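Local coordinates for protein biotin transporter BioY (Lactococcus lactis subsp. cremoris, PDB 4DVE) that binds biotin within the membrane and probably serves as the substrate-binding S component of an energy-coupling factor (ECF) ABC transporter, at residues Ser155-Pro158 / Leu159-Leu163. Sequence-based numbering, arbitrary orientation.
Sequences SNIP and LLTSL
P158 and S162 are joined by a backbone hydrogen bond that opens the short helix 159-165. S162 N donates to P158 O at 3.0 Å, with an N-H...O angle of 159°. P158 is the N-cap residue, so this is the first i to i+4 bond of the helix. The next one follows at once, from L163 N to L159 O at 2.9 Å.

Two side-chain contacts lie beside this turn. The P158 ring and the T161 side chain lie alongside each other and point the same way. T161 OG1 sits 3.8 Å from P158 CB and 3.9 Å from P158 CG, a van der Waals contact with ring carbons. T161 CB also rests 3.3 Å from P158 O. I157 reaches past the proline to the helix. Its CG1 stands between the backbone N and the carbonyl carbon (chi1 67°). From there the chain carries CD1 to the first turn. There CD1 meets S162 CB at 3.8 Å and T161 CG2 at 4.2 Å.

Helix 128-155 positions both parts. N156, the first residue past that helix, leaves helical angles with a positive phi. S152 OG hydrogen-bonds I157 O, and S162 OG hydrogen-bonds A148 O. L163 packs on F145 and A148.

The contact is a short link between helix 128-155 and helix 159-165, at the surface, about 11 Å from bound biotin at the S162 side chain. P158 has no N-H to give, yet its carbonyl takes the first helical bond. The hydroxyl of buried S162 is satisfied by A148 O, which ties the helix start to helix 128-155.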
# COMPACT_ATOMS: atom_id res chain seq x y z
N SER A 155 11.32 15.94 -11.00
CA SER A 155 12.36 16.73 -10.37
C SER A 155 13.56 16.94 -11.31
O SER A 155 14.53 17.53 -10.92
CB SER A 155 12.84 16.08 -9.08
OG SER A 155 11.79 16.19 -8.14
N ASN A 156 13.45 16.44 -12.53
CA ASN A 156 14.48 16.57 -13.55
C ASN A 156 15.81 16.10 -13.00
O ASN A 156 16.80 16.85 -12.96
CB ASN A 156 14.58 18.02 -14.06
CG ASN A 156 15.64 18.18 -15.14
OD1 ASN A 156 15.92 17.24 -15.87
ND2 ASN A 156 16.25 19.37 -15.21
N ILE A 157 15.83 14.87 -12.53
CA ILE A 157 17.09 14.25 -12.15
C ILE A 157 17.30 12.97 -12.95
O ILE A 157 16.33 12.33 -13.35
CB ILE A 157 17.18 14.00 -10.64
CG1 ILE A 157 16.21 12.96 -10.17
CG2 ILE A 157 16.94 15.29 -9.84
CD1 ILE A 157 16.77 12.21 -8.99
N PRO A 158 18.57 12.60 -13.19
CA PRO A 158 18.82 11.41 -14.00
C PRO A 158 18.15 10.16 -13.43
O PRO A 158 18.10 9.97 -12.21
CB PRO A 158 20.36 11.30 -14.03
CG PRO A 158 20.86 12.66 -13.67
CD PRO A 158 19.82 13.21 -12.70
N LEU A 159 17.60 9.35 -14.33
CA LEU A 159 16.90 8.16 -13.97
C LEU A 159 17.77 7.22 -13.13
O LEU A 159 17.28 6.62 -12.18
CB LEU A 159 16.43 7.43 -15.23
CG LEU A 159 15.62 6.15 -14.93
CD1 LEU A 159 14.43 6.41 -14.00
CD2 LEU A 159 15.18 5.45 -16.21
N LEU A 160 19.05 7.10 -13.49
CA LEU A 160 19.98 6.23 -12.76
C LEU A 160 20.16 6.70 -11.34
O LEU A 160 20.22 5.90 -10.41
CB LEU A 160 21.35 6.20 -13.44
CG LEU A 160 22.38 5.23 -12.85
CD1 LEU A 160 21.83 3.81 -12.87
CD2 LEU A 160 23.70 5.33 -13.63
N THR A 161 20.24 8.01 -11.16
CA THR A 161 20.36 8.61 -9.84
C THR A 161 19.12 8.37 -8.99
O THR A 161 19.23 8.09 -7.80
CB THR A 161 20.61 10.11 -10.00
OG1 THR A 161 21.83 10.24 -10.71
CG2 THR A 161 20.69 10.84 -8.67
N SER A 162 17.96 8.51 -9.59
CA SER A 162 16.71 8.27 -8.89
C SER A 162 16.59 6.79 -8.48
O SER A 162 16.25 6.49 -7.33
CB SER A 162 15.54 8.66 -9.79
OG SER A 162 14.33 8.50 -9.08
N LEU A 163 16.88 5.89 -9.41
CA LEU A 163 16.76 4.46 -9.14
C LEU A 163 17.70 4.01 -8.01
O LEU A 163 17.29 3.28 -7.10
CB LEU A 163 17.04 3.65 -10.40
CG LEU A 163 15.94 3.72 -11.46
CD1 LEU A 163 16.50 3.19 -12.80
CD2 LEU A 163 14.72 2.94 -11.00